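Local coordinates for protein oxidoreductase, NAD-binding (Acidithiobacillus ferrooxidans, PDB 7BVJ) that oxidises the 3-hydroxyl of the glucosamine in UDP-N-acetylglucosamine to a ketone, using NAD+, on the route to lipid A, at residues R138-E143 / T205-A210; D154-M159 / Q302-V307; D165-L170 / R294-A299; A192-A197 / S212-E217; R216-R221 / D234-T239. One frame throughout, in Å; residues are numbered along the deposited sequence.

Overall arrangement
After strand 114-117 of the parallel sheet, the chain opens contact 1 at 138-143, then contacts 2 and 3 at 154-159 and 165-170, and contact 4 at 192-197. Contact 1 closes first, at 205-210, so it crosses contacts 2, 3 and 4. Contact 4 closes at 212-217, where contact 5 begins, sharing R216 and E217, and contact 5 closes at 234-239. Only then does helix 290-312 return to close contact 3 and, outermost, contact 2; contacts 4 and 5 lie within both loops. Contacts 1 and 4 join strands of the mixed sheet, contact 5 joins strand 219-225 to the turn after strand 229-234, and contacts 2 and 3 bind the C-terminal helix to helix 157-173.

Contact 1 of 5, residues R138-E143 / T205-A210; sequences RYLEAE and TVANLA
Y139 and N208 lie side by side on one face of the sheet, pointing the same way, with phenol ring and amide planes 36° apart. N208 ND2 donates to Y139 OH at 3.1 Å, almost straight, with the hydroxyl oxygen in the amide plane. With CG anti to the backbone N (chi1 177°), the Y139 ring starts beside V206 O, and its CE1 meets V206 CG1 at 4.0 Å. E141 runs alongside N208 with its carboxylate turned 86° to the amide; its OE2 lies at the edge of the Y139 ring, too close to the hydroxyl for that bond to be trusted in detail. E143, further along this face, is paired with R221 and R223. On the reverse face L140 CD1 packs on T205 CG2 at 3.6 Å and A142 CB on L209 CD2 at 3.8 Å, an apolar side covered by helix 157-173. Between the faces runs the backbone ladder, including L140 N to V206 O at 3.0 Å and N208 N to L140 O at 2.8 Å. One water donates to both A142 O and N208 O. This is the parallel strand pair at the middle of the mixed sheet of the Gfo/Idh/MocA C-terminal domain, flanked by antiparallel neighbours.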
# COMPACT_ATOMS: atom_id res chain seq x y z
N ARG A 138 -19.25 6.68 -6.75
CA ARG A 138 -20.08 7.44 -5.83
C ARG A 138 -20.08 6.84 -4.44
O ARG A 138 -20.20 7.58 -3.45
CB ARG A 138 -21.52 7.54 -6.36
CG ARG A 138 -21.62 7.84 -7.85
CD ARG A 138 -20.93 9.15 -8.18
NE ARG A 138 -21.45 9.77 -9.39
CZ ARG A 138 -21.04 10.95 -9.83
NH1 ARG A 138 -20.10 11.62 -9.16
NH2 ARG A 138 -21.56 11.47 -10.94
N TYR A 139 -19.95 5.52 -4.33
CA TYR A 139 -19.88 4.86 -3.03
C TYR A 139 -18.89 3.70 -3.07
O TYR A 139 -18.86 2.95 -4.05
CB TYR A 139 -21.29 4.37 -2.63
CG TYR A 139 -21.41 3.60 -1.33
CD1 TYR A 139 -21.03 4.16 -0.12
CD2 TYR A 139 -21.93 2.32 -1.32
CE1 TYR A 139 -21.14 3.45 1.06
CE2 TYR A 139 -22.05 1.61 -0.16
CZ TYR A 139 -21.66 2.18 1.03
OH TYR A 139 -21.81 1.45 2.20
N LEU A 140 -18.07 3.56 -2.02
CA LEU A 140 -17.20 2.38 -1.88
C LEU A 140 -17.43 1.73 -0.51
O LEU A 140 -17.51 2.42 0.51
CB LEU A 140 -15.70 2.72 -2.01
CG LEU A 140 -15.14 3.64 -3.07
CD1 LEU A 140 -15.29 5.08 -2.61
CD2 LEU A 140 -13.67 3.33 -3.31
N GLU A 141 -17.52 0.40 -0.51
CA GLU A 141 -17.76 -0.40 0.68
C GLU A 141 -16.68 -1.48 0.70
O GLU A 141 -16.61 -2.28 -0.24
CB GLU A 141 -19.14 -1.03 0.62
CG GLU A 141 -19.88 -1.12 1.90
CD GLU A 141 -21.33 -1.54 1.68
OE1 GLU A 141 -21.58 -2.53 0.96
OE2 GLU A 141 -22.22 -0.87 2.24
N ALA A 142 -15.86 -1.53 1.74
CA ALA A 142 -14.75 -2.48 1.71
C ALA A 142 -14.58 -3.19 3.05
O ALA A 142 -14.92 -2.64 4.11
CB ALA A 142 -13.41 -1.80 1.29
N GLU A 143 -14.05 -4.42 2.97
CA GLU A 143 -13.71 -5.23 4.14
C GLU A 143 -12.31 -5.80 4.00
O GLU A 143 -12.00 -6.45 2.99
CB GLU A 143 -14.71 -6.37 4.36
CG GLU A 143 -16.16 -5.94 4.45
CD GLU A 143 -17.11 -7.09 4.22
OE1 GLU A 143 -17.45 -7.80 5.20
OE2 GLU A 143 -17.49 -7.29 3.04
N THR A 205 -18.48 11.68 -2.63
CA THR A 205 -18.30 10.23 -2.47
C THR A 205 -18.24 9.84 -1.00
O THR A 205 -17.66 10.55 -0.17
CB THR A 205 -17.02 9.75 -3.16
OG1 THR A 205 -17.01 10.12 -4.54
CG2 THR A 205 -16.92 8.22 -3.07
N VAL A 206 -18.82 8.69 -0.68
CA VAL A 206 -18.80 8.12 0.67
C VAL A 206 -18.05 6.80 0.61
O VAL A 206 -18.29 5.98 -0.28
CB VAL A 206 -20.23 7.93 1.23
CG1 VAL A 206 -20.21 7.07 2.53
CG2 VAL A 206 -20.90 9.27 1.48
N ALA A 207 -17.13 6.60 1.55
CA ALA A 207 -16.39 5.35 1.71
C ALA A 207 -16.70 4.75 3.07
O ALA A 207 -16.59 5.43 4.08
CB ALA A 207 -14.87 5.57 1.58
N ASN A 208 -17.06 3.47 3.09
CA ASN A 208 -17.49 2.75 4.29
C ASN A 208 -16.55 1.55 4.42
O ASN A 208 -16.79 0.51 3.81
CB ASN A 208 -19.00 2.34 4.15
CG ASN A 208 -19.43 1.33 5.18
OD1 ASN A 208 -18.78 1.14 6.21
ND2 ASN A 208 -20.55 0.66 4.91
N LEU A 209 -15.48 1.72 5.22
CA LEU A 209 -14.31 0.84 5.19
C LEU A 209 -14.14 0.12 6.52
O LEU A 209 -13.96 0.76 7.56
CB LEU A 209 -13.05 1.65 4.89
CG LEU A 209 -13.17 2.60 3.70
CD1 LEU A 209 -11.82 3.26 3.44
CD2 LEU A 209 -13.61 1.78 2.50
N ALA A 210 -14.13 -1.21 6.47
CA ALA A 210 -14.00 -2.04 7.66
C ALA A 210 -12.67 -2.78 7.64
O ALA A 210 -12.18 -3.19 6.59
CB ALA A 210 -15.17 -3.03 7.76
O HOH W 1 -19.15 11.60 -5.80
O HOH W 2 -17.63 -2.24 4.67

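Contact 2 of 5, residues D154-M159 / Q302-V307; sequences DIDVIM and QVRVAV
R304 NH1 donates to D156 OD2 at 2.9 Å, a salt bridge between two side chains that cross at about a right angle. R304 bends at chi3 (76°), turning NE off the chain's line. The oxygen lies in the guanidinium plane, while the nitrogen meets the carboxylate on its syn side, 31° out of plane. M159 crosses the arginine: its CG is 3.3 Å from R304 NH1, and its SD sits over one guanidinium face, offset toward the rim. I158 CD1 packs on V303 CG1 at 3.7 Å and meets V307 CG2 tip to tip at 4.1 Å. The second shell fixes the aspartate. D156 is the N-cap of helix 157-173, its OD1 accepting from M159 N at 3.0 Å, from above the carboxylate plane, and weakly from I158 N. D160 OD2 accepts from D156 N, and M159 leans on L297 and A300 of the opposing helix. An alanine in place of D156 would probably leave R304 without this carboxylate and the amides of I158 and M159 without their cap. One carboxylate thus serves two ends, OD1 the helix start and OD2 the arginine; the helix end and the guanidinium would be expected to stabilise its negative charge.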
# COMPACT_ATOMS: atom_id res chain seq x y z
N ASP A 154 0.87 -6.61 16.76
CA ASP A 154 1.62 -5.52 16.14
C ASP A 154 1.02 -5.09 14.81
O ASP A 154 1.69 -4.41 14.03
CB ASP A 154 3.08 -5.92 15.98
CG ASP A 154 3.75 -6.21 17.32
OD1 ASP A 154 4.13 -7.38 17.56
OD2 ASP A 154 3.86 -5.28 18.14
N ILE A 155 -0.22 -5.49 14.52
CA ILE A 155 -0.92 -5.07 13.31
C ILE A 155 -1.81 -3.89 13.69
O ILE A 155 -2.81 -4.07 14.40
CB ILE A 155 -1.77 -6.20 12.71
CG1 ILE A 155 -0.89 -7.31 12.15
CG2 ILE A 155 -2.69 -5.66 11.63
CD1 ILE A 155 -1.68 -8.54 11.75
N ASP A 156 -1.46 -2.70 13.21
CA ASP A 156 -2.30 -1.52 13.43
C ASP A 156 -3.48 -1.60 12.47
O ASP A 156 -3.31 -1.50 11.25
CB ASP A 156 -1.50 -0.24 13.24
CG ASP A 156 -2.27 1.01 13.65
OD1 ASP A 156 -3.43 1.22 13.19
OD2 ASP A 156 -1.69 1.82 14.42
N VAL A 157 -4.68 -1.78 13.02
CA VAL A 157 -5.87 -2.06 12.23
C VAL A 157 -6.12 -0.97 11.18
O VAL A 157 -6.56 -1.26 10.07
CB VAL A 157 -7.05 -2.27 13.19
CG1 VAL A 157 -8.38 -1.92 12.60
CG2 VAL A 157 -7.04 -3.74 13.67
N ILE A 158 -5.81 0.28 11.50
CA ILE A 158 -5.97 1.38 10.54
C ILE A 158 -4.74 1.53 9.66
O ILE A 158 -4.86 1.54 8.42
CB ILE A 158 -6.29 2.68 11.30
CG1 ILE A 158 -7.45 2.47 12.26
CG2 ILE A 158 -6.62 3.79 10.31
CD1 ILE A 158 -8.70 1.97 11.55
N MET A 159 -3.55 1.65 10.27
CA MET A 159 -2.33 1.98 9.54
C MET A 159 -1.75 0.81 8.75
O MET A 159 -1.01 1.03 7.78
CB MET A 159 -1.25 2.51 10.50
CG MET A 159 -1.67 3.72 11.35
SD MET A 159 -2.20 5.20 10.45
CE MET A 159 -1.00 5.20 9.14
N GLN A 302 -6.49 10.63 10.57
CA GLN A 302 -7.84 11.09 10.94
C GLN A 302 -8.71 9.93 11.41
O GLN A 302 -9.37 10.00 12.46
CB GLN A 302 -8.49 11.82 9.78
CG GLN A 302 -8.38 13.33 9.87
CD GLN A 302 -9.44 14.04 9.03
OE1 GLN A 302 -10.41 14.58 9.57
NE2 GLN A 302 -9.25 14.02 7.70
N VAL A 303 -8.71 8.83 10.65
CA VAL A 303 -9.50 7.67 11.05
C VAL A 303 -9.05 7.17 12.42
O VAL A 303 -9.88 6.90 13.29
CB VAL A 303 -9.42 6.56 9.99
CG1 VAL A 303 -10.07 5.29 10.56
CG2 VAL A 303 -10.15 6.98 8.68
N ARG A 304 -7.74 7.01 12.62
CA ARG A 304 -7.26 6.44 13.87
C ARG A 304 -7.60 7.33 15.06
O ARG A 304 -7.95 6.83 16.13
CB ARG A 304 -5.75 6.22 13.80
CG ARG A 304 -5.22 5.50 15.01
CD ARG A 304 -3.82 4.99 14.76
NE ARG A 304 -2.83 6.06 14.82
CZ ARG A 304 -1.52 5.86 14.70
NH1 ARG A 304 -1.06 4.63 14.51
NH2 ARG A 304 -0.68 6.87 14.77
N VAL A 305 -7.50 8.65 14.89
CA VAL A 305 -7.87 9.54 15.97
C VAL A 305 -9.34 9.37 16.30
O VAL A 305 -9.73 9.32 17.48
CB VAL A 305 -7.54 11.00 15.59
CG1 VAL A 305 -8.40 11.97 16.39
CG2 VAL A 305 -6.05 11.30 15.80
N ALA A 306 -10.18 9.25 15.27
CA ALA A 306 -11.60 9.03 15.50
C ALA A 306 -11.84 7.72 16.23
O ALA A 306 -12.71 7.63 17.11
CB ALA A 306 -12.36 9.06 14.17
N VAL A 307 -11.09 6.68 15.86
CA VAL A 307 -11.28 5.36 16.47
C VAL A 307 -10.90 5.40 17.94
O VAL A 307 -11.65 4.96 18.81
CB VAL A 307 -10.47 4.29 15.72
CG1 VAL A 307 -10.43 3.02 16.52
CG2 VAL A 307 -11.04 4.02 14.29

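Contact 3 of 5, residues D165-L170 / R294-A299; sequences DLDLTL and RRVLAA
V296 CG2 is the bump that fills a hollow on helix 157-173 between L166 and D167. V296 CG2 comes within 3.4 Å of D167 N and lies 3.7 Å from D167 CB and 3.8 Å from L166 CB. This methyl stands anti to the valine's own backbone N, while CG1, between N and the carbonyl carbon (chi1 62°), lies beside D167. In return L170 CD1 enters the surface of helix 290-312, 3.7 Å from V296 CA and 4.2 Å from A299 CB, so each helix pushes one side chain against the other. R295, bent at chi3, brings the edge of its guanidinium against L170, with NH2 3.6 Å from L170 CB. The D167 carboxylate takes no hydrogen bond across the helices; it is bound to R121, although R295 NH2, 4.9 Å from D167 OD1, may add weak attraction. L166 also touches L209 and M199, and A299 touches M199, so both helices reach the sheet. The local axes pass 9.3 Å apart at a signed angle of 122°, steeply crossed. This is buried helix-helix packing of the C-terminal domain, extended by the R294 salt bridge to D101 on helix 97-110 of the Rossmann fold.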
# COMPACT_ATOMS: atom_id res chain seq x y z
N ASP A 165 -7.49 0.42 1.62
CA ASP A 165 -8.74 0.84 1.02
C ASP A 165 -8.95 2.34 1.15
O ASP A 165 -9.56 2.95 0.26
CB ASP A 165 -9.88 0.04 1.62
CG ASP A 165 -9.64 -1.45 1.50
OD1 ASP A 165 -9.39 -1.90 0.36
OD2 ASP A 165 -9.65 -2.17 2.53
N LEU A 166 -8.42 2.97 2.20
CA LEU A 166 -8.37 4.43 2.20
C LEU A 166 -7.62 4.95 0.98
O LEU A 166 -8.09 5.88 0.31
CB LEU A 166 -7.73 4.92 3.50
CG LEU A 166 -8.61 4.72 4.76
CD1 LEU A 166 -7.79 4.80 6.07
CD2 LEU A 166 -9.78 5.73 4.79
N ASP A 167 -6.47 4.34 0.66
CA ASP A 167 -5.69 4.80 -0.49
C ASP A 167 -6.45 4.57 -1.79
O ASP A 167 -6.48 5.44 -2.66
CB ASP A 167 -4.34 4.09 -0.52
CG ASP A 167 -3.53 4.45 -1.75
OD1 ASP A 167 -3.32 5.67 -1.99
OD2 ASP A 167 -3.11 3.52 -2.47
N LEU A 168 -7.03 3.37 -1.94
CA LEU A 168 -7.82 3.07 -3.13
C LEU A 168 -8.94 4.08 -3.30
O LEU A 168 -9.21 4.55 -4.42
CB LEU A 168 -8.39 1.66 -3.03
CG LEU A 168 -7.38 0.53 -3.22
CD1 LEU A 168 -8.01 -0.85 -2.98
CD2 LEU A 168 -6.73 0.63 -4.62
N THR A 169 -9.61 4.42 -2.21
CA THR A 169 -10.66 5.43 -2.22
C THR A 169 -10.14 6.75 -2.76
O THR A 169 -10.72 7.35 -3.68
CB THR A 169 -11.18 5.60 -0.80
OG1 THR A 169 -11.85 4.40 -0.36
CG2 THR A 169 -12.08 6.82 -0.73
N LEU A 170 -9.04 7.24 -2.17
CA LEU A 170 -8.53 8.53 -2.61
C LEU A 170 -8.11 8.49 -4.07
O LEU A 170 -8.27 9.48 -4.79
CB LEU A 170 -7.36 8.99 -1.72
CG LEU A 170 -7.75 9.34 -0.28
CD1 LEU A 170 -6.52 9.46 0.60
CD2 LEU A 170 -8.57 10.62 -0.19
N ARG A 294 1.50 10.59 1.56
CA ARG A 294 1.15 11.52 2.63
C ARG A 294 -0.35 11.79 2.66
O ARG A 294 -0.94 11.90 3.74
CB ARG A 294 1.94 12.82 2.47
CG ARG A 294 1.73 13.84 3.57
CD ARG A 294 0.94 15.06 3.11
NE ARG A 294 1.08 16.19 4.03
CZ ARG A 294 0.14 16.62 4.86
NH1 ARG A 294 -1.05 16.02 4.89
NH2 ARG A 294 0.38 17.65 5.67
N ARG A 295 -0.99 11.92 1.48
CA ARG A 295 -2.44 12.08 1.42
C ARG A 295 -3.14 10.97 2.19
O ARG A 295 -3.98 11.23 3.09
CB ARG A 295 -2.92 12.08 -0.04
CG ARG A 295 -3.00 13.45 -0.72
CD ARG A 295 -4.06 13.50 -1.85
NE ARG A 295 -4.52 12.17 -2.23
CZ ARG A 295 -3.97 11.42 -3.18
NH1 ARG A 295 -2.94 11.90 -3.89
NH2 ARG A 295 -4.44 10.20 -3.44
N VAL A 296 -2.83 9.72 1.85
CA VAL A 296 -3.50 8.58 2.55
C VAL A 296 -3.07 8.54 4.01
O VAL A 296 -3.88 8.16 4.81
CB VAL A 296 -3.40 7.22 1.83
CG1 VAL A 296 -2.01 6.69 1.66
CG2 VAL A 296 -4.29 6.20 2.49
N LEU A 297 -1.82 8.90 4.31
CA LEU A 297 -1.35 8.90 5.70
C LEU A 297 -2.15 9.87 6.56
O LEU A 297 -2.52 9.54 7.69
CB LEU A 297 0.14 9.26 5.76
CG LEU A 297 0.71 9.43 7.17
CD1 LEU A 297 0.84 8.08 7.88
CD2 LEU A 297 2.04 10.15 7.17
N ALA A 298 -2.41 11.08 6.05
CA ALA A 298 -3.23 12.05 6.77
C ALA A 298 -4.65 11.55 6.96
O ALA A 298 -5.23 11.67 8.06
CB ALA A 298 -3.24 13.39 6.02
N ALA A 299 -5.24 10.94 5.93
CA ALA A 299 -6.56 10.34 6.10
C ALA A 299 -6.55 9.24 7.16
O ALA A 299 -7.47 9.13 7.99
CB ALA A 299 -7.06 9.78 4.77

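Contact 4 of 5, residues A192-A197 / S212-E217; sequences ADMATA and SRVVRE
The R213 guanidinium has A192 O over one face, 3.3 Å above its plane and offset toward the rim, and D193 OD1 at its edge. A192 O makes no hydrogen bond there, because the angle to NH2 is poor. At the edge the arginine grips side-on: R213 NH2 is 2.8 Å and R213 NE 2.9 Å from D193 OD1, so a single carboxylate oxygen takes both bonds of the salt bridge. NE uses the anti lone pair of OD1 and NH2 approaches from above the carboxylate plane, the two flat groups being 48° apart. R213 CG, between backbone N and carbonyl carbon (chi1 59°), lies 3.5 Å from D193 O. The other oxygen, D193 OD2, accepts from A187 N and V188 N. R213 N donates to D193 O at 3.1 Å. Next to it M194 and S212 form an antiparallel, non-hydrogen-bonded pair. S212 OG accepts from V214 N at 3.2 Å, an ST turn where the strand turns its corner, and V214 CG2 meets M194 CE at 3.7 Å. An alanine at R213 would probably leave D193 OD1 without both donors and I155 O without its bond from NH1. The contact lies at the open end of the hairpin of strands 194-201 and 206-215: D193 and M194 form a classic bulge opposite V185 on strand 177-185, while A195 packs on helices 157-173 and 290-312.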
# COMPACT_ATOMS: atom_id res chain seq x y z
N ALA A 192 -7.68 -0.99 19.11
CA ALA A 192 -8.77 -1.51 18.30
C ALA A 192 -8.36 -2.84 17.69
O ALA A 192 -7.25 -2.98 17.16
CB ALA A 192 -9.15 -0.51 17.21
N ASP A 193 -9.23 -3.85 17.80
CA ASP A 193 -9.07 -5.07 17.01
C ASP A 193 -9.89 -5.04 15.74
O ASP A 193 -9.60 -5.80 14.81
CB ASP A 193 -9.48 -6.30 17.82
CG ASP A 193 -8.58 -6.54 19.03
OD1 ASP A 193 -7.33 -6.59 18.88
OD2 ASP A 193 -9.16 -6.66 20.13
N MET A 194 -10.92 -4.20 15.70
CA MET A 194 -11.65 -3.98 14.47
C MET A 194 -12.07 -2.52 14.45
O MET A 194 -12.31 -1.92 15.49
CB MET A 194 -12.87 -4.89 14.37
CG MET A 194 -13.49 -5.17 15.73
SD MET A 194 -14.95 -6.20 15.67
CE MET A 194 -14.20 -7.82 15.58
N ALA A 195 -12.11 -1.95 13.26
CA ALA A 195 -12.57 -0.58 13.13
C ALA A 195 -13.36 -0.46 11.84
O ALA A 195 -13.23 -1.27 10.92
CB ALA A 195 -11.41 0.43 13.15
N THR A 196 -14.22 0.55 11.80
CA THR A 196 -14.99 0.85 10.61
C THR A 196 -15.09 2.35 10.52
O THR A 196 -15.43 3.02 11.51
CB THR A 196 -16.37 0.19 10.65
OG1 THR A 196 -16.19 -1.23 10.64
CG2 THR A 196 -17.22 0.60 9.44
N ALA A 197 -14.73 2.88 9.35
CA ALA A 197 -14.76 4.30 9.09
C ALA A 197 -15.79 4.61 8.01
O ALA A 197 -16.04 3.79 7.11
CB ALA A 197 -13.39 4.83 8.66
N SER A 212 -10.29 -5.65 10.29
CA SER A 212 -10.24 -6.47 11.49
C SER A 212 -9.00 -7.37 11.46
O SER A 212 -8.59 -7.86 10.39
CB SER A 212 -11.49 -7.34 11.65
OG SER A 212 -11.36 -8.20 12.78
N ARG A 213 -8.43 -7.62 12.64
CA ARG A 213 -7.31 -8.53 12.81
C ARG A 213 -7.66 -9.75 13.65
O ARG A 213 -6.76 -10.49 14.06
CB ARG A 213 -6.11 -7.80 13.44
CG ARG A 213 -6.39 -7.20 14.78
CD ARG A 213 -5.16 -6.58 15.41
NE ARG A 213 -5.45 -6.15 16.78
CZ ARG A 213 -4.71 -5.31 17.48
NH1 ARG A 213 -3.61 -4.80 16.96
NH2 ARG A 213 -5.07 -4.99 18.72
N VAL A 214 -8.95 -10.01 13.90
CA VAL A 214 -9.35 -11.13 14.74
C VAL A 214 -10.42 -12.01 14.11
O VAL A 214 -11.23 -12.61 14.82
CB VAL A 214 -9.84 -10.61 16.11
CG1 VAL A 214 -8.70 -9.99 16.89
CG2 VAL A 214 -10.99 -9.61 15.92
N VAL A 215 -10.49 -12.09 12.78
CA VAL A 215 -11.57 -12.88 12.17
C VAL A 215 -11.17 -14.36 12.12
O VAL A 215 -10.01 -14.71 12.38
CB VAL A 215 -11.94 -12.39 10.76
CG1 VAL A 215 -12.86 -11.18 10.84
CG2 VAL A 215 -10.70 -12.10 9.95
N ARG A 216 -12.14 -15.22 11.80
CA ARG A 216 -11.84 -16.64 11.58
C ARG A 216 -11.07 -16.84 10.28
O ARG A 216 -9.92 -17.30 10.28
CB ARG A 216 -13.14 -17.45 11.56
CG ARG A 216 -13.95 -17.43 12.85
CD ARG A 216 -14.54 -18.81 13.15
NE ARG A 216 -13.49 -19.80 13.39
CZ ARG A 216 -13.65 -20.88 14.15
NH1 ARG A 216 -14.82 -21.12 14.73
NH2 ARG A 216 -12.64 -21.73 14.32
N GLU A 217 -11.69 -16.49 9.15
CA GLU A 217 -11.04 -16.67 7.86
C GLU A 217 -10.79 -15.32 7.19
O GLU A 217 -11.56 -14.37 7.38
CB GLU A 217 -11.89 -17.56 6.94
CG GLU A 217 -13.17 -16.89 6.43
CD GLU A 217 -14.30 -16.94 7.45
OE1 GLU A 217 -15.39 -17.46 7.10
OE2 GLU A 217 -14.11 -16.46 8.59

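Contact 5 of 5, residues R216-R221 / D234-T239; sequences REPARR and DFLNNT
R221 and D234 form an antiparallel, non-hydrogen-bonded pair, and just beyond it F235 N donates to R220 O at 2.9 Å as the chain leaves strand 229-234. L236 lies across R220 at about a right angle, its CD1 over one face of the guanidinium, offset toward the rim and 3.2 Å from R220 NE. The R220 chain bends at chi3 (-126°), which sets NE against this methyl. L236 CD2 rests on P218 CB at 3.5 Å, so the leucine spans R220 on the strand and P218 just before it. F235 meets R220 CB to CB at 3.8 Å and has R220 O at its ring edge; its ring packs edge-to-face with H123. D234 OD1 accepts from N237 N at 3.1 Å, from above the carboxylate plane, an Asx motif. A water bridges the strands, donating to D234 OD1 at 2.8 Å and accepting from R220 N. The R221 side chain, held by E143, comes within about 5 Å, nearest atoms, of the bound disulfonic acid. Paired backbone bonds between D234 and T239, with a G1 bulge at N238 and T239, make 234-239 the turn of a beta hairpin, in an antiparallel meander that runs on from strand 219-225.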
# COMPACT_ATOMS: atom_id res chain seq x y z
N ARG A 216 -12.14 -15.22 11.80
CA ARG A 216 -11.84 -16.64 11.58
C ARG A 216 -11.07 -16.84 10.28
O ARG A 216 -9.92 -17.30 10.28
CB ARG A 216 -13.14 -17.45 11.56
CG ARG A 216 -13.95 -17.43 12.85
CD ARG A 216 -14.54 -18.81 13.15
NE ARG A 216 -13.49 -19.80 13.39
CZ ARG A 216 -13.65 -20.88 14.15
NH1 ARG A 216 -14.82 -21.12 14.73
NH2 ARG A 216 -12.64 -21.73 14.32
N GLU A 217 -11.69 -16.49 9.15
CA GLU A 217 -11.04 -16.67 7.86
C GLU A 217 -10.79 -15.32 7.19
O GLU A 217 -11.56 -14.37 7.38
CB GLU A 217 -11.89 -17.56 6.94
CG GLU A 217 -13.17 -16.89 6.43
CD GLU A 217 -14.30 -16.94 7.45
OE1 GLU A 217 -15.39 -17.46 7.10
OE2 GLU A 217 -14.11 -16.46 8.59
N PRO A 218 -9.72 -15.21 6.40
CA PRO A 218 -9.42 -13.93 5.75
C PRO A 218 -10.54 -13.49 4.82
O PRO A 218 -11.31 -14.30 4.29
CB PRO A 218 -8.14 -14.23 4.95
CG PRO A 218 -7.59 -15.50 5.54
CD PRO A 218 -8.77 -16.27 6.02
N ALA A 219 -10.65 -12.18 4.64
CA ALA A 219 -11.62 -11.61 3.71
C ALA A 219 -11.10 -10.26 3.24
O ALA A 219 -10.82 -9.38 4.06
CB ALA A 219 -12.99 -11.45 4.37
N ARG A 220 -10.95 -10.11 1.92
CA ARG A 220 -10.41 -8.90 1.30
C ARG A 220 -11.32 -8.58 0.12
O ARG A 220 -11.10 -9.09 -0.99
CB ARG A 220 -8.97 -9.11 0.84
CG ARG A 220 -7.91 -8.78 1.85
CD ARG A 220 -6.55 -8.89 1.22
NE ARG A 220 -5.68 -9.79 1.98
CZ ARG A 220 -4.43 -10.09 1.64
NH1 ARG A 220 -3.89 -9.56 0.54
NH2 ARG A 220 -3.71 -10.91 2.40
N ARG A 221 -12.33 -7.74 0.36
CA ARG A 221 -13.36 -7.48 -0.63
C ARG A 221 -13.64 -5.98 -0.72
O ARG A 221 -13.42 -5.23 0.24
CB ARG A 221 -14.62 -8.28 -0.32
CG ARG A 221 -14.38 -9.79 -0.40
CD ARG A 221 -15.66 -10.60 -0.32
NE ARG A 221 -16.55 -10.14 0.74
CZ ARG A 221 -16.72 -10.75 1.91
NH1 ARG A 221 -16.04 -11.87 2.19
NH2 ARG A 221 -17.56 -10.25 2.81
N ASP A 234 -13.07 -9.37 -5.26
CA ASP A 234 -12.47 -10.26 -4.27
C ASP A 234 -10.96 -10.20 -4.51
O ASP A 234 -10.44 -10.86 -5.43
CB ASP A 234 -12.99 -11.68 -4.41
CG ASP A 234 -12.63 -12.56 -3.22
OD1 ASP A 234 -11.57 -12.35 -2.54
OD2 ASP A 234 -13.42 -13.48 -2.97
N PHE A 235 -10.28 -9.39 -3.71
CA PHE A 235 -8.84 -9.23 -3.81
C PHE A 235 -8.12 -10.56 -3.56
O PHE A 235 -7.17 -10.90 -4.26
CB PHE A 235 -8.36 -8.18 -2.80
CG PHE A 235 -8.66 -6.77 -3.21
CD1 PHE A 235 -9.57 -6.00 -2.49
CD2 PHE A 235 -8.03 -6.20 -4.30
CE1 PHE A 235 -9.85 -4.68 -2.86
CE2 PHE A 235 -8.30 -4.88 -4.69
CZ PHE A 235 -9.21 -4.12 -3.96
N LEU A 236 -8.58 -11.31 -2.56
CA LEU A 236 -7.91 -12.56 -2.19
C LEU A 236 -7.98 -13.57 -3.32
O LEU A 236 -6.96 -14.11 -3.76
CB LEU A 236 -8.53 -13.13 -0.92
CG LEU A 236 -7.57 -13.52 0.19
CD1 LEU A 236 -6.53 -12.43 0.40
CD2 LEU A 236 -8.34 -13.78 1.47
N ASN A 237 -9.19 -13.82 -3.82
CA ASN A 237 -9.40 -14.81 -4.86
C ASN A 237 -9.18 -14.25 -6.26
O ASN A 237 -9.30 -15.00 -7.23
CB ASN A 237 -10.80 -15.40 -4.72
CG ASN A 237 -10.98 -16.10 -3.38
OD1 ASN A 237 -10.00 -16.48 -2.73
ND2 ASN A 237 -12.22 -16.25 -2.94
N ASN A 238 -8.84 -12.96 -6.37
CA ASN A 238 -8.51 -12.29 -7.63
C ASN A 238 -9.66 -12.36 -8.64
O ASN A 238 -9.46 -12.67 -9.82
CB ASN A 238 -7.21 -12.85 -8.22
CG ASN A 238 -6.54 -11.89 -9.21
OD1 ASN A 238 -6.25 -10.74 -8.88
ND2 ASN A 238 -6.27 -12.37 -10.42
N THR A 239 -10.87 -12.02 -8.18
CA THR A 239 -12.03 -12.00 -9.06
C THR A 239 -12.69 -10.63 -9.10
O THR A 239 -12.70 -9.90 -8.10
CB THR A 239 -13.09 -13.04 -8.65
OG1 THR A 239 -13.61 -12.72 -7.35
CG2 THR A 239 -12.50 -14.45 -8.63
O HOH W 3 -11.90 -12.43 0.20